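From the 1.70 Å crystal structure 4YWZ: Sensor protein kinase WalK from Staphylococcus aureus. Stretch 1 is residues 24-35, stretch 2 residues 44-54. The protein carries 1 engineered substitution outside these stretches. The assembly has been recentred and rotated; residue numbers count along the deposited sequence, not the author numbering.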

# COMPACT_ATOMS: atom_id res chain seq x y z
N LYS A 24 -8.06 11.57 -6.14
CA LYS A 24 -9.40 11.98 -6.63
C LYS A 24 -10.18 12.55 -5.47
O LYS A 24 -10.86 13.54 -5.59
CB LYS A 24 -10.15 10.85 -7.27
CG LYS A 24 -11.53 11.30 -7.83
CD LYS A 24 -11.52 12.57 -8.67
CE LYS A 24 -12.87 12.76 -9.41
NZ LYS A 24 -12.67 13.91 -10.34
N GLN A 25 -10.14 11.92 -4.32
CA GLN A 25 -10.86 12.45 -3.22
C GLN A 25 -10.29 13.77 -2.71
O GLN A 25 -11.04 14.65 -2.31
CB GLN A 25 -10.95 11.33 -2.08
CG GLN A 25 -12.01 11.70 -1.08
CD GLN A 25 -13.38 11.58 -1.65
OE1 GLN A 25 -13.67 10.64 -2.38
NE2 GLN A 25 -14.16 12.62 -1.49
N LEU A 26 -8.96 13.98 -2.74
CA LEU A 26 -8.41 15.25 -2.45
C LEU A 26 -8.93 16.33 -3.44
O LEU A 26 -9.25 17.46 -3.02
CB LEU A 26 -6.89 15.19 -2.51
CG LEU A 26 -6.06 16.46 -2.31
CD1 LEU A 26 -6.44 17.18 -1.08
CD2 LEU A 26 -4.54 16.17 -2.36
N GLU A 27 -8.96 15.95 -4.69
CA GLU A 27 -9.40 16.91 -5.75
C GLU A 27 -10.85 17.34 -5.48
O GLU A 27 -11.19 18.56 -5.50
CB GLU A 27 -9.27 16.29 -7.11
CG GLU A 27 -9.67 17.21 -8.27
CD GLU A 27 -11.09 17.19 -8.76
OE1 GLU A 27 -11.78 16.18 -8.50
OE2 GLU A 27 -11.53 18.29 -9.37
N ILE A 28 -11.68 16.35 -5.16
CA ILE A 28 -13.12 16.61 -4.84
C ILE A 28 -13.24 17.47 -3.61
O ILE A 28 -14.04 18.45 -3.53
CB ILE A 28 -13.90 15.28 -4.66
CG1 ILE A 28 -14.05 14.54 -5.99
CG2 ILE A 28 -15.25 15.57 -3.94
CD1 ILE A 28 -14.53 13.11 -5.84
N SER A 29 -12.42 17.22 -2.59
CA SER A 29 -12.39 18.03 -1.42
C SER A 29 -12.05 19.50 -1.64
O SER A 29 -12.68 20.37 -1.06
CB SER A 29 -11.43 17.44 -0.27
OG SER A 29 -11.83 16.05 -0.05
N ILE A 30 -11.02 19.78 -2.45
CA ILE A 30 -10.61 21.07 -2.77
C ILE A 30 -11.73 21.77 -3.58
O ILE A 30 -12.07 22.95 -3.29
CB ILE A 30 -9.23 21.07 -3.55
CG1 ILE A 30 -8.12 20.65 -2.59
CG2 ILE A 30 -8.96 22.46 -4.09
CD1 ILE A 30 -6.79 20.48 -3.35
N GLU A 31 -12.31 21.03 -4.49
CA GLU A 31 -13.37 21.61 -5.34
C GLU A 31 -14.53 22.08 -4.44
O GLU A 31 -15.05 23.20 -4.58
CB GLU A 31 -13.83 20.59 -6.34
CG GLU A 31 -15.11 20.92 -7.09
CD GLU A 31 -15.46 19.89 -8.13
OE1 GLU A 31 -14.80 18.83 -8.15
OE2 GLU A 31 -16.34 20.19 -9.01
N LYS A 32 -14.86 21.29 -3.44
CA LYS A 32 -16.02 21.59 -2.54
C LYS A 32 -15.74 22.83 -1.75
O LYS A 32 -16.66 23.64 -1.55
CB LYS A 32 -16.32 20.37 -1.65
CG LYS A 32 -16.90 19.28 -2.50
CD LYS A 32 -17.69 18.21 -1.77
CE LYS A 32 -18.32 17.27 -2.80
NZ LYS A 32 -18.66 15.95 -2.20
N VAL A 33 -14.50 23.04 -1.30
CA VAL A 33 -14.18 24.23 -0.58
C VAL A 33 -14.35 25.50 -1.43
O VAL A 33 -14.89 26.52 -0.97
CB VAL A 33 -12.76 24.22 0.02
CG1 VAL A 33 -12.61 25.40 0.91
CG2 VAL A 33 -12.63 23.02 0.91
N TYR A 34 -13.96 25.42 -2.71
CA TYR A 34 -14.25 26.54 -3.65
C TYR A 34 -15.76 26.80 -3.85
O TYR A 34 -16.19 27.96 -3.80
CB TYR A 34 -13.61 26.24 -4.99
CG TYR A 34 -12.14 26.63 -5.03
CD1 TYR A 34 -11.20 25.87 -4.38
CD2 TYR A 34 -11.73 27.72 -5.69
CE1 TYR A 34 -9.84 26.24 -4.36
CE2 TYR A 34 -10.37 28.11 -5.71
CZ TYR A 34 -9.44 27.36 -5.05
OH TYR A 34 -8.10 27.77 -5.12
N ASP A 35 -16.52 25.74 -4.03
CA ASP A 35 -18.00 25.83 -4.26
C ASP A 35 -18.63 26.46 -3.02
O ASP A 35 -19.58 27.22 -3.12
CB ASP A 35 -18.61 24.49 -4.45
CG ASP A 35 -18.28 23.83 -5.78
OD1 ASP A 35 -18.03 24.54 -6.75
OD2 ASP A 35 -18.38 22.59 -5.80
N LYS A 44 -7.05 29.18 1.36
CA LYS A 44 -6.38 29.04 2.64
C LYS A 44 -6.63 27.71 3.36
O LYS A 44 -5.97 27.41 4.35
CB LYS A 44 -6.79 30.19 3.57
CG LYS A 44 -6.66 31.57 2.92
CD LYS A 44 -8.00 32.29 2.81
CE LYS A 44 -8.37 33.02 4.12
NZ LYS A 44 -9.01 34.34 3.87
N ASP A 45 -7.61 26.92 2.88
CA ASP A 45 -7.93 25.61 3.46
C ASP A 45 -7.17 24.51 2.64
O ASP A 45 -7.22 23.33 3.03
CB ASP A 45 -9.41 25.27 3.35
CG ASP A 45 -10.30 26.14 4.26
OD1 ASP A 45 -9.73 26.94 5.03
OD2 ASP A 45 -11.52 25.94 4.24
N ILE A 46 -6.46 24.92 1.59
CA ILE A 46 -5.81 23.92 0.71
C ILE A 46 -4.68 23.21 1.48
O ILE A 46 -4.52 21.98 1.39
CB ILE A 46 -5.30 24.57 -0.59
CG1 ILE A 46 -6.48 24.97 -1.47
CG2 ILE A 46 -4.41 23.66 -1.42
CD1 ILE A 46 -6.08 25.85 -2.63
N GLN A 47 -3.94 23.98 2.25
CA GLN A 47 -2.76 23.43 2.94
C GLN A 47 -3.09 22.30 3.87
O GLN A 47 -2.40 21.26 3.86
CB GLN A 47 -2.01 24.54 3.68
CG GLN A 47 -0.80 24.01 4.45
CD GLN A 47 0.35 23.72 3.51
OE1 GLN A 47 0.84 24.62 2.84
NE2 GLN A 47 0.76 22.46 3.43
N ASN A 48 -4.15 22.42 4.67
CA ASN A 48 -4.50 21.34 5.56
C ASN A 48 -4.90 20.11 4.81
O ASN A 48 -4.56 18.99 5.21
CB ASN A 48 -5.68 21.80 6.46
CG ASN A 48 -6.25 20.69 7.28
OD1 ASN A 48 -5.59 20.23 8.23
ND2 ASN A 48 -7.45 20.19 6.88
N LEU A 49 -5.66 20.26 3.69
CA LEU A 49 -6.06 19.08 2.99
C LEU A 49 -4.80 18.38 2.45
O LEU A 49 -4.72 17.15 2.45
CB LEU A 49 -7.03 19.46 1.85
CG LEU A 49 -8.48 19.69 2.36
CD1 LEU A 49 -9.16 20.45 1.19
CD2 LEU A 49 -9.17 18.45 2.70
N LEU A 50 -3.91 19.17 1.86
CA LEU A 50 -2.74 18.61 1.28
C LEU A 50 -1.98 17.82 2.31
O LEU A 50 -1.60 16.67 2.08
CB LEU A 50 -1.79 19.66 0.76
CG LEU A 50 -1.84 20.07 -0.69
CD1 LEU A 50 -3.08 19.88 -1.56
CD2 LEU A 50 -1.02 21.33 -0.98
N SER A 51 -1.81 18.44 3.42
CA SER A 51 -1.05 17.77 4.54
C SER A 51 -1.67 16.50 5.09
O SER A 51 -0.89 15.53 5.38
CB SER A 51 -0.85 18.80 5.64
OG SER A 51 0.15 19.71 5.19
N GLU A 52 -3.00 16.44 5.22
CA GLU A 52 -3.70 15.23 5.66
C GLU A 52 -3.43 14.11 4.73
O GLU A 52 -3.15 12.98 5.11
CB GLU A 52 -5.18 15.45 5.70
CG GLU A 52 -5.65 16.31 6.84
CD GLU A 52 -7.14 16.67 6.76
OE1 GLU A 52 -7.84 16.31 5.79
OE2 GLU A 52 -7.61 17.28 7.74
N TYR A 53 -3.57 14.37 3.42
CA TYR A 53 -3.34 13.38 2.44
C TYR A 53 -1.88 12.84 2.35
O TYR A 53 -1.68 11.61 2.03
CB TYR A 53 -3.90 13.83 1.05
CG TYR A 53 -5.41 13.69 0.96
CD1 TYR A 53 -5.97 12.68 0.25
CD2 TYR A 53 -6.24 14.58 1.56
CE1 TYR A 53 -7.36 12.50 0.19
CE2 TYR A 53 -7.61 14.40 1.52
CZ TYR A 53 -8.13 13.40 0.78
OH TYR A 53 -9.50 13.27 0.71
N ALA A 54 -0.94 13.75 2.56
CA ALA A 54 0.47 13.42 2.38
C ALA A 54 0.96 12.59 3.55
O ALA A 54 2.05 12.02 3.47
CB ALA A 54 1.34 14.65 2.20
O HOH W 1 -11.00 14.36 2.49

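How do the two stretches lie against each other? Residues 24-35 are helical throughout, and a second helix begins at Ile 46, preceded by Lys 44 and Asp 45 in a loop or turn. Their axes run nearly antiparallel, at 165°, and come within 10.4 Å. The register follows from this: Leu 26 CA lies 7.1 Å from Leu 49 CA, while Ile 30 CA lies 6.6 Å from Ile 46 CA. No hydrogen bond crosses directly between the stretches; within each helix, the backbone bonds follow the i to i+4 ladder for the most part.

What fills the space between the helices? Leu 49 is the knob, its side chain settling into a hole formed by Leu 26, Ser 29, Ile 30 and Val 33. Leu 49 CD1 reaches within 3.9 Å of Ile 30 CG1, and Leu 49 CD2 comes equally close, 3.9 Å, to Ser 29 CB. Beside it, Leu 50 CD1 touches both Leu 26 CD2, at 4.1 Å, and Ile 30 CD1, at 4.2 Å, extending the apolar packing.

How does Tyr 53 take part? Its ring offers a face to Leu 26, whose CB sits 3.8 Å from the ring centroid and only 9° off the normal, a CH-pi contact. The hydroxyl is served by a water instead of a direct partner: water 1 accepts from Tyr 53 OH at 2.6 Å and donates to Ser 29 OG at 3.2 Å. The polar groups are thus linked although Ser 29 OG and Tyr 53 OH stand 3.7 Å apart.

What closes the other end? Tyr 34 meets Ile 46 with its ring edge, and Tyr 34 OH approaches Ile 46 CD1 to 3.7 Å. Nearby, Val 33 CG1 lies 3.5 Å from Asp 45 OD2, a van der Waals contact between a methyl and a carboxylate oxygen.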